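Local coordinates for acetyl-CoA C-acetyltransferase (Syntrophomonas wolfei subsp. wolfei, PDB 7N7Z), which probably catalyses the reversible condensation of two acetyl-CoA molecules to acetoacetyl-CoA and free CoA, at residues 8-13 with 258-263; 164-169 with 242-247; 365-370 with 383-388. All coordinates share one frame; numbering follows the deposited sequence.

Contact 1: 8-13 with 258-263; sequences VVVVGM and AAAVFM
V8-M13 and A258-M263 run antiparallel as neighbouring strands, with segment axes 4.6 Å apart at closest and a beta bulge midway. V9 and M263 form a hydrogen-bonded pair: V9 N donates to M263 O at 2.6 Å, and M263 N donates back to V9 O. V10 faces F262, and M13 faces A260, both in non-hydrogen-bonded pairs. Two residues, V11 and G12, therefore stand opposite the single residue V261. V11 N gives a nearly straight bond to V261 O at 2.9 Å, while V261 N reaches G12 O at 3.0 Å. The backbone of V11 is turned out of the extended form (psi -24°), which fits the bulge.

On the face of V10, F262 and M13, the side chains of V10 and F262 lie side by side and point the same way. V10 CG2 lies 3.3 Å from F262 CE2, a close fit, oblique to the ring. M263 crosses V11 at about a right angle, and its SD lies 3.7 Å from V11 CG2. The bend at chi3 keeps its CE beside V11 as well. F262 also packs on helix 94-107, and V261 on helix 30-45. A strand pair buried between helix layers on both faces is characteristic of the layered alpha-beta-alpha-beta-alpha thiolase fold, here in its N-terminal half.

Contact 2: 164-169 with 242-247; sequences TAENIA and GGVVTA
E166 OE2 is gripped by two donors, the backbone N of V245 at 2.8 Å and a water at 2.7 Å. The V245 N-H comes from above the carboxylate plane, 36° out of it. The same water also donates to V245 O, so it closes a small ring of bonds between the carboxylate and the loop. V244 N makes only a weak bond to E166 OE1, at 3.3 Å. It lies nearer to OE2, but at a poor angle. G243 CA sits close to OE2 too, so G243 to V245 all pass close by the buried acid. The two donors on OE2, V245 N and the water, would be expected to favour a charged carboxylate.

The side chain of E166 leaves the helix with CG anti to the carbonyl carbon and then bends at chi2 (-60°). This fold brings the carboxylate over to the loop. The two valines flank it with methyl groups: V244 CG2 lies 3.3 Å from E166 OE1, and V245 CG2 lies 3.4 Å from E166 OE2. The same methyls reach the helix surface. V244 CG2 touches A169 CB at 3.6 Å, and V245 CG2 touches A165 CB at 3.9 Å. The alanines, one turn apart, give the valines a low surface to rest on. The side chain of A165 is about 9 Å from that of C388, a predicted active-site residue.

N249, a little further along the loop, accepts a bond from T246 N and gives one to V244 O. The contact ties helix 161-172 to the loop between helix 229-232 and strand 254-264.

Contact 3: 365-370 with 383-388; sequences LRIIVS and GGASLC
I367, which packs on A385, also lays its CG2 over one face of the R366 guanidinium, 3.7 Å above the plane and towards the rim. At the edge, in plane, R366 NH1 donates to S370 OG at 2.9 Å. S370 OG is also bonded to E202, and R366 has a long, weak ion pair with E318. The contact belongs to the C-terminal half of the thiolase fold. Helix 360-378 lies against strand 382-387, which it precedes, and the two segments run nearly antiparallel at 159° with their axes 8.1 Å apart.

No hydrogen bond joins the segments. I367 carries most of the contact. Its CG1 sits between the backbone N and the carbonyl carbon (chi1 62°), the crowded position, and from there the extended chi2 sends CD1 to the strand. A385 points its methyl at the helix, where I367 CD1 meets A385 CB at 3.9 Å. I368 CG1 approaches A385 CB at 4.0 Å from the next position along the helix. S386 points away, and its OG bonds to M395 O. M96 of helix 94-107 also covers A385 and L387.

L387 leads on to C388, a predicted proton acceptor, and its side chain also touches C92, the predicted acyl-thioester residue. At the tip of I367, CD1 also touches L387 CB and lies 3.4 Å from S386 O.

All three contacts are largely buried, but their places differ. Contact 3 is the most central, about 7 Å from the chain centre, and contact 1 adjoins it: M13 CE packs on V369 CA at 3.5 Å. Helix 360-378 packs on strand 8-20 of the N-terminal half and strand 382-387 of the C-terminal half. Contact 2 lies further out, about 21 Å from the centre, and touches neither; its nearest atoms are about 7 Å from contact 3. Chemistry follows place. Contact 1 is chiefly backbone bonding, with apolar packing on both faces. Contact 3 is apolar helix-on-strand packing. Contact 2 relies on one carboxylate, a water and loop amides, and adds valine methyls on two alanines.

Contact 1: 8-13 with 258-263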
ATOM      1  N   VAL B   8      40.355   4.839  25.746  1.00 38.28           N
ATOM      2  CA  VAL B   8      39.199   5.597  25.284  1.00 37.91           C
ATOM      3  C   VAL B   8      38.394   6.058  26.490  1.00 35.33           C
ATOM      4  O   VAL B   8      38.251   5.324  27.475  1.00 35.28           O
ATOM      5  CB  VAL B   8      38.326   4.761  24.328  1.00 38.11           C
ATOM      6  CG1 VAL B   8      37.180   5.601  23.786  1.00 34.03           C
ATOM      7  CG2 VAL B   8      39.177   4.203  23.192  1.00 38.41           C
ATOM      8  N   VAL B   9      37.865   7.280  26.406  1.00 34.03           N
ATOM      9  CA  VAL B   9      37.054   7.864  27.463  1.00 35.73           C
ATOM     10  C   VAL B   9      35.788   8.446  26.847  1.00 35.81           C
ATOM     11  O   VAL B   9      35.718   8.718  25.646  1.00 32.97           O
ATOM     12  CB  VAL B   9      37.813   8.956  28.251  1.00 34.54           C
ATOM     13  CG1 VAL B   9      39.013   8.359  28.969  1.00 36.64           C
ATOM     14  CG2 VAL B   9      38.246  10.087  27.324  1.00 37.58           C
ATOM     15  N   VAL B  10      34.780   8.634  27.695  1.00 32.23           N
ATOM     16  CA  VAL B  10      33.533   9.293  27.322  1.00 35.15           C
ATOM     17  C   VAL B  10      33.544  10.688  27.929  1.00 37.11           C
ATOM     18  O   VAL B  10      33.837  10.850  29.120  1.00 36.41           O
ATOM     19  CB  VAL B  10      32.304   8.498  27.797  1.00 36.35           C
ATOM     20  CG1 VAL B  10      31.032   9.079  27.193  1.00 35.27           C
ATOM     21  CG2 VAL B  10      32.455   7.028  27.445  1.00 35.59           C
ATOM     22  N   VAL B  11      33.224  11.690  27.115  1.00 34.97           N
ATOM     23  CA  VAL B  11      33.278  13.078  27.551  1.00 39.15           C
ATOM     24  C   VAL B  11      31.898  13.718  27.648  1.00 35.66           C
ATOM     25  O   VAL B  11      31.740  14.689  28.404  1.00 37.19           O
ATOM     26  CB  VAL B  11      34.189  13.911  26.625  1.00 38.82           C
ATOM     27  CG1 VAL B  11      34.308  15.340  27.123  1.00 39.92           C
ATOM     28  CG2 VAL B  11      35.566  13.272  26.529  1.00 42.39           C
ATOM     29  N   GLY B  12      30.908  13.218  26.926  1.00 34.35           N
ATOM     30  CA  GLY B  12      29.562  13.757  27.004  1.00 33.56           C
ATOM     31  C   GLY B  12      28.547  12.665  26.757  1.00 33.41           C
ATOM     32  O   GLY B  12      28.787  11.738  25.975  1.00 31.30           O
ATOM     33  N   MET B  13      27.404  12.774  27.432  1.00 29.98           N
ATOM     34  CA  MET B  13      26.355  11.769  27.337  1.00 32.19           C
ATOM     35  C   MET B  13      25.002  12.434  27.526  1.00 29.65           C
ATOM     36  O   MET B  13      24.858  13.336  28.355  1.00 32.08           O
ATOM     37  CB  MET B  13      26.542  10.670  28.388  1.00 32.31           C
ATOM     38  CG  MET B  13      27.831   9.889  28.240  1.00 36.15           C
ATOM     39  SD  MET B  13      28.014   8.626  29.508  1.00 38.16           S
ATOM     40  CE  MET B  13      27.448   7.186  28.622  1.00 41.44           C
ATOM     41  N   ALA B 258      19.663   8.307  22.238  1.00 26.83           N
ATOM     42  CA  ALA B 258      20.797   8.574  23.108  1.00 26.90           C
ATOM     43  C   ALA B 258      22.012   8.912  22.254  1.00 23.59           C
ATOM     44  O   ALA B 258      22.090   8.546  21.078  1.00 28.55           O
ATOM     45  CB  ALA B 258      21.106   7.376  24.013  1.00 25.92           C
ATOM     46  N   ALA B 259      22.962   9.623  22.855  1.00 28.00           N
ATOM     47  CA  ALA B 259      24.177  10.000  22.149  1.00 26.43           C
ATOM     48  C   ALA B 259      25.323  10.110  23.142  1.00 26.74           C
ATOM     49  O   ALA B 259      25.116  10.299  24.343  1.00 28.18           O
ATOM     50  CB  ALA B 259      23.999  11.319  21.390  1.00 27.24           C
ATOM     51  N   ALA B 260      26.541   9.992  22.622  1.00 26.98           N
ATOM     52  CA  ALA B 260      27.729  10.052  23.459  1.00 28.15           C
ATOM     53  C   ALA B 260      28.913  10.489  22.611  1.00 30.88           C
ATOM     54  O   ALA B 260      28.995  10.170  21.422  1.00 30.75           O
ATOM     55  CB  ALA B 260      28.017   8.700  24.121  1.00 29.79           C
ATOM     56  N   VAL B 261      29.827  11.222  23.241  1.00 32.63           N
ATOM     57  CA  VAL B 261      31.062  11.674  22.609  1.00 33.03           C
ATOM     58  C   VAL B 261      32.211  10.900  23.238  1.00 35.70           C
ATOM     59  O   VAL B 261      32.462  11.017  24.445  1.00 35.64           O
ATOM     60  CB  VAL B 261      31.263  13.188  22.771  1.00 33.58           C
ATOM     61  CG1 VAL B 261      32.586  13.618  22.143  1.00 35.36           C
ATOM     62  CG2 VAL B 261      30.100  13.947  22.155  1.00 31.22           C
ATOM     63  N   PHE B 262      32.907  10.112  22.424  1.00 32.26           N
ATOM     64  CA  PHE B 262      34.038   9.317  22.870  1.00 33.65           C
ATOM     65  C   PHE B 262      35.336   9.952  22.389  1.00 36.77           C
ATOM     66  O   PHE B 262      35.367  10.650  21.371  1.00 37.75           O
ATOM     67  CB  PHE B 262      33.932   7.878  22.359  1.00 34.58           C
ATOM     68  CG  PHE B 262      32.721   7.148  22.867  1.00 30.65           C
ATOM     69  CD1 PHE B 262      31.518   7.218  22.186  1.00 34.48           C
ATOM     70  CD2 PHE B 262      32.783   6.402  24.031  1.00 33.70           C
ATOM     71  CE1 PHE B 262      30.400   6.554  22.653  1.00 31.38           C
ATOM     72  CE2 PHE B 262      31.668   5.736  24.504  1.00 33.82           C
ATOM     73  CZ  PHE B 262      30.475   5.813  23.813  1.00 29.58           C
ATOM     74  N   MET B 263      36.411   9.705  23.136  1.00 34.51           N
ATOM     75  CA  MET B 263      37.694  10.316  22.835  1.00 38.37           C
ATOM     76  C   MET B 263      38.821   9.434  23.346  1.00 35.98           C
ATOM     77  O   MET B 263      38.669   8.715  24.338  1.00 34.92           O
ATOM     78  CB  MET B 263      37.825  11.701  23.474  1.00 38.00           C
ATOM     79  CG  MET B 263      37.108  12.801  22.732  1.00 39.85           C
ATOM     80  SD  MET B 263      37.393  14.412  23.486  1.00 41.24           S
ATOM     81  CE  MET B 263      35.805  15.185  23.186  1.00 45.12           C
TER

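Contact 2: 164-169 with 242-247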
ATOM      1  N   THR B 164      10.178 -16.189  22.808  1.00 41.95           N
ATOM      2  CA  THR B 164      11.464 -16.641  23.327  1.00 42.00           C
ATOM      3  C   THR B 164      11.549 -16.454  24.835  1.00 43.71           C
ATOM      4  O   THR B 164      12.216 -17.237  25.519  1.00 45.03           O
ATOM      5  CB  THR B 164      12.611 -15.901  22.635  1.00 44.10           C
ATOM      6  OG1 THR B 164      12.705 -14.565  23.147  1.00 45.01           O
ATOM      7  CG2 THR B 164      12.387 -15.858  21.127  1.00 43.31           C
ATOM      8  N   ALA B 165      10.884 -15.427  25.371  1.00 42.83           N
ATOM      9  CA  ALA B 165      10.780 -15.302  26.821  1.00 43.94           C
ATOM     10  C   ALA B 165       9.968 -16.449  27.406  1.00 43.86           C
ATOM     11  O   ALA B 165      10.279 -16.947  28.494  1.00 43.47           O
ATOM     12  CB  ALA B 165      10.156 -13.957  27.191  1.00 40.59           C
ATOM     13  N   GLU B 166       8.925 -16.884  26.695  1.00 45.22           N
ATOM     14  CA  GLU B 166       8.150 -18.033  27.151  1.00 45.15           C
ATOM     15  C   GLU B 166       9.013 -19.288  27.184  1.00 47.50           C
ATOM     16  O   GLU B 166       8.844 -20.145  28.060  1.00 45.22           O
ATOM     17  CB  GLU B 166       6.935 -18.246  26.246  1.00 44.39           C
ATOM     18  CG  GLU B 166       5.811 -17.230  26.424  1.00 47.10           C
ATOM     19  CD  GLU B 166       5.232 -17.207  27.829  1.00 50.93           C
ATOM     20  OE1 GLU B 166       5.669 -18.016  28.674  1.00 51.77           O
ATOM     21  OE2 GLU B 166       4.334 -16.376  28.085  1.00 46.63           O
ATOM     22  N   ASN B 167       9.946 -19.415  26.237  1.00 44.92           N
ATOM     23  CA  ASN B 167      10.854 -20.557  26.248  1.00 47.41           C
ATOM     24  C   ASN B 167      11.731 -20.542  27.494  1.00 46.62           C
ATOM     25  O   ASN B 167      11.943 -21.583  28.127  1.00 45.89           O
ATOM     26  CB  ASN B 167      11.720 -20.557  24.987  1.00 46.40           C
ATOM     27  CG  ASN B 167      10.935 -20.889  23.727  1.00 47.72           C
ATOM     28  OD1 ASN B 167      11.138 -20.271  22.681  1.00 46.57           O
ATOM     29  ND2 ASN B 167      10.047 -21.874  23.815  1.00 50.69           N
ATOM     30  N   ILE B 168      12.249 -19.368  27.864  1.00 44.16           N
ATOM     31  CA  ILE B 168      13.078 -19.273  29.063  1.00 47.83           C
ATOM     32  C   ILE B 168      12.262 -19.629  30.298  1.00 46.40           C
ATOM     33  O   ILE B 168      12.734 -20.347  31.187  1.00 49.40           O
ATOM     34  CB  ILE B 168      13.697 -17.867  29.174  1.00 48.61           C
ATOM     35  CG1 ILE B 168      14.938 -17.771  28.281  1.00 47.81           C
ATOM     36  CG2 ILE B 168      14.039 -17.545  30.628  1.00 46.95           C
ATOM     37  CD1 ILE B 168      15.559 -16.389  28.228  1.00 52.55           C
ATOM     38  N   ALA B 169      11.026 -19.129  30.377  1.00 45.16           N
ATOM     39  CA  ALA B 169      10.166 -19.471  31.504  1.00 51.36           C
ATOM     40  C   ALA B 169       9.917 -20.972  31.565  1.00 52.93           C
ATOM     41  O   ALA B 169       9.929 -21.569  32.648  1.00 52.88           O
ATOM     42  CB  ALA B 169       8.844 -18.712  31.406  1.00 51.15           C
ATOM     43  N   GLY B 242      -2.172 -19.131  28.029  1.00 65.93           N
ATOM     44  CA  GLY B 242      -1.633 -19.490  29.325  1.00 69.62           C
ATOM     45  C   GLY B 242      -0.177 -19.135  29.507  1.00 68.84           C
ATOM     46  O   GLY B 242       0.487 -19.700  30.380  1.00 67.77           O
ATOM     47  N   GLY B 243       0.345 -18.212  28.700  1.00 67.27           N
ATOM     48  CA  GLY B 243       1.733 -17.818  28.828  1.00 62.24           C
ATOM     49  C   GLY B 243       1.951 -16.852  29.976  1.00 60.03           C
ATOM     50  O   GLY B 243       1.069 -16.081  30.354  1.00 60.37           O
ATOM     51  N   VAL B 244       3.162 -16.900  30.539  1.00 51.12           N
ATOM     52  CA  VAL B 244       3.484 -16.066  31.696  1.00 51.51           C
ATOM     53  C   VAL B 244       3.824 -14.633  31.324  1.00 48.29           C
ATOM     54  O   VAL B 244       3.929 -13.783  32.217  1.00 46.74           O
ATOM     55  CB  VAL B 244       4.662 -16.657  32.494  1.00 50.87           C
ATOM     56  CG1 VAL B 244       4.336 -18.070  32.954  1.00 56.43           C
ATOM     57  CG2 VAL B 244       5.944 -16.643  31.663  1.00 50.37           C
ATOM     58  N   VAL B 245       4.001 -14.335  30.040  1.00 45.07           N
ATOM     59  CA  VAL B 245       4.404 -13.006  29.600  1.00 46.57           C
ATOM     60  C   VAL B 245       3.162 -12.160  29.357  1.00 45.13           C
ATOM     61  O   VAL B 245       2.251 -12.568  28.627  1.00 46.05           O
ATOM     62  CB  VAL B 245       5.272 -13.084  28.332  1.00 45.13           C
ATOM     63  CG1 VAL B 245       5.562 -11.686  27.804  1.00 44.50           C
ATOM     64  CG2 VAL B 245       6.567 -13.829  28.619  1.00 45.56           C
ATOM     65  N   THR B 246       3.129 -10.979  29.967  1.00 40.93           N
ATOM     66  CA  THR B 246       2.055 -10.015  29.799  1.00 41.23           C
ATOM     67  C   THR B 246       2.640  -8.684  29.341  1.00 40.20           C
ATOM     68  O   THR B 246       3.857  -8.495  29.291  1.00 39.81           O
ATOM     69  CB  THR B 246       1.268  -9.821  31.103  1.00 45.13           C
ATOM     70  OG1 THR B 246       2.030  -9.019  32.014  1.00 40.38           O
ATOM     71  CG2 THR B 246       0.960 -11.160  31.747  1.00 44.47           C
ATOM     72  N   ALA B 247       1.746  -7.754  29.001  1.00 38.56           N
ATOM     73  CA  ALA B 247       2.188  -6.424  28.600  1.00 37.41           C
ATOM     74  C   ALA B 247       2.871  -5.693  29.749  1.00 39.91           C
ATOM     75  O   ALA B 247       3.714  -4.818  29.514  1.00 40.09           O
ATOM     76  CB  ALA B 247       1.001  -5.610  28.087  1.00 35.96           C
TER
HETATM   77  O   HOH W   1       2.553 -14.705  27.029  1.00 51.28           O

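Contact 3: 365-370 with 383-388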
ATOM      1  N   LEU B 365      22.788   1.929  24.038  1.00 27.91           N
ATOM      2  CA  LEU B 365      23.524   3.065  24.578  1.00 30.27           C
ATOM      3  C   LEU B 365      22.789   3.740  25.725  1.00 31.38           C
ATOM      4  O   LEU B 365      23.428   4.368  26.575  1.00 32.32           O
ATOM      5  CB  LEU B 365      23.797   4.091  23.475  1.00 27.18           C
ATOM      6  CG  LEU B 365      24.592   5.331  23.893  1.00 30.14           C
ATOM      7  CD1 LEU B 365      25.950   4.941  24.458  1.00 29.74           C
ATOM      8  CD2 LEU B 365      24.750   6.278  22.714  1.00 27.45           C
ATOM      9  N   ARG B 366      21.459   3.629  25.764  1.00 27.85           N
ATOM     10  CA  ARG B 366      20.694   4.230  26.850  1.00 31.78           C
ATOM     11  C   ARG B 366      21.184   3.731  28.203  1.00 30.30           C
ATOM     12  O   ARG B 366      21.441   4.525  29.117  1.00 31.04           O
ATOM     13  CB  ARG B 366      19.205   3.919  26.674  1.00 28.07           C
ATOM     14  CG  ARG B 366      18.269   4.952  27.286  1.00 31.02           C
ATOM     15  CD  ARG B 366      18.057   4.716  28.777  1.00 28.39           C
ATOM     16  NE  ARG B 366      17.356   3.463  29.037  1.00 33.53           N
ATOM     17  CZ  ARG B 366      17.410   2.790  30.178  1.00 34.97           C
ATOM     18  NH1 ARG B 366      18.126   3.221  31.204  1.00 34.34           N
ATOM     19  NH2 ARG B 366      16.727   1.654  30.294  1.00 34.00           N
ATOM     20  N   ILE B 367      21.324   2.412  28.351  1.00 29.71           N
ATOM     21  CA  ILE B 367      21.701   1.851  29.640  1.00 30.35           C
ATOM     22  C   ILE B 367      23.142   2.184  29.999  1.00 35.23           C
ATOM     23  O   ILE B 367      23.492   2.192  31.184  1.00 32.21           O
ATOM     24  CB  ILE B 367      21.461   0.329  29.650  1.00 36.57           C
ATOM     25  CG1 ILE B 367      22.314  -0.376  28.593  1.00 34.60           C
ATOM     26  CG2 ILE B 367      19.984   0.027  29.416  1.00 34.86           C
ATOM     27  CD1 ILE B 367      22.314  -1.886  28.740  1.00 36.73           C
ATOM     28  N   ILE B 368      23.993   2.462  29.009  1.00 32.53           N
ATOM     29  CA  ILE B 368      25.326   2.969  29.319  1.00 32.86           C
ATOM     30  C   ILE B 368      25.229   4.382  29.878  1.00 32.02           C
ATOM     31  O   ILE B 368      25.888   4.722  30.868  1.00 34.14           O
ATOM     32  CB  ILE B 368      26.226   2.922  28.072  1.00 34.92           C
ATOM     33  CG1 ILE B 368      26.529   1.481  27.665  1.00 35.13           C
ATOM     34  CG2 ILE B 368      27.528   3.656  28.329  1.00 29.23           C
ATOM     35  CD1 ILE B 368      26.984   1.358  26.230  1.00 33.66           C
ATOM     36  N   VAL B 369      24.404   5.227  29.254  1.00 31.03           N
ATOM     37  CA  VAL B 369      24.202   6.584  29.755  1.00 32.89           C
ATOM     38  C   VAL B 369      23.656   6.544  31.176  1.00 32.30           C
ATOM     39  O   VAL B 369      24.164   7.223  32.077  1.00 35.41           O
ATOM     40  CB  VAL B 369      23.264   7.365  28.816  1.00 34.25           C
ATOM     41  CG1 VAL B 369      22.809   8.662  29.472  1.00 34.16           C
ATOM     42  CG2 VAL B 369      23.947   7.644  27.486  1.00 30.12           C
ATOM     43  N   SER B 370      22.607   5.750  31.397  1.00 33.43           N
ATOM     44  CA  SER B 370      22.009   5.669  32.726  1.00 32.40           C
ATOM     45  C   SER B 370      22.980   5.065  33.730  1.00 34.26           C
ATOM     46  O   SER B 370      23.035   5.498  34.886  1.00 34.83           O
ATOM     47  CB  SER B 370      20.718   4.855  32.668  1.00 31.79           C
ATOM     48  OG  SER B 370      19.727   5.535  31.921  1.00 30.63           O
ATOM     49  N   GLY B 383      31.367   0.567  36.666  1.00 39.82           N
ATOM     50  CA  GLY B 383      30.045   0.239  36.181  1.00 38.67           C
ATOM     51  C   GLY B 383      30.105  -0.730  35.017  1.00 37.97           C
ATOM     52  O   GLY B 383      31.129  -0.883  34.349  1.00 35.25           O
ATOM     53  N   GLY B 384      28.977  -1.386  34.784  1.00 38.95           N
ATOM     54  CA  GLY B 384      28.854  -2.321  33.679  1.00 38.45           C
ATOM     55  C   GLY B 384      27.444  -2.310  33.138  1.00 41.47           C
ATOM     56  O   GLY B 384      26.484  -2.028  33.862  1.00 42.06           O
ATOM     57  N   ALA B 385      27.319  -2.615  31.848  1.00 38.05           N
ATOM     58  CA  ALA B 385      26.025  -2.635  31.180  1.00 38.80           C
ATOM     59  C   ALA B 385      25.995  -3.780  30.183  1.00 39.51           C
ATOM     60  O   ALA B 385      26.950  -3.973  29.425  1.00 35.76           O
ATOM     61  CB  ALA B 385      25.747  -1.305  30.471  1.00 38.80           C
ATOM     62  N   SER B 386      24.897  -4.532  30.187  1.00 38.71           N
ATOM     63  CA  SER B 386      24.725  -5.659  29.280  1.00 38.39           C
ATOM     64  C   SER B 386      23.250  -5.779  28.929  1.00 37.52           C
ATOM     65  O   SER B 386      22.385  -5.215  29.604  1.00 38.04           O
ATOM     66  CB  SER B 386      25.237  -6.963  29.900  1.00 39.59           C
ATOM     67  OG  SER B 386      25.113  -8.042  28.989  1.00 39.98           O
ATOM     68  N   LEU B 387      22.971  -6.522  27.862  1.00 37.44           N
ATOM     69  CA  LEU B 387      21.595  -6.705  27.421  1.00 37.87           C
ATOM     70  C   LEU B 387      21.538  -7.824  26.393  1.00 39.10           C
ATOM     71  O   LEU B 387      22.473  -8.012  25.608  1.00 36.24           O
ATOM     72  CB  LEU B 387      21.019  -5.408  26.832  1.00 37.69           C
ATOM     73  CG  LEU B 387      21.459  -4.995  25.424  1.00 38.72           C
ATOM     74  CD1 LEU B 387      20.511  -3.936  24.880  1.00 35.01           C
ATOM     75  CD2 LEU B 387      22.891  -4.489  25.413  1.00 36.59           C
ATOM     76  N   CYS B 388      20.430  -8.562  26.413  1.00 38.26           N
ATOM     77  CA  CYS B 388      20.181  -9.590  25.416  1.00 37.86           C
ATOM     78  C   CYS B 388      19.847  -8.946  24.073  1.00 37.19           C
ATOM     79  O   CYS B 388      19.569  -7.747  23.977  1.00 39.92           O
ATOM     80  CB  CYS B 388      19.042 -10.505  25.863  1.00 38.84           C
ATOM     81  SG  CYS B 388      17.415  -9.721  25.851  1.00 39.42           S
TER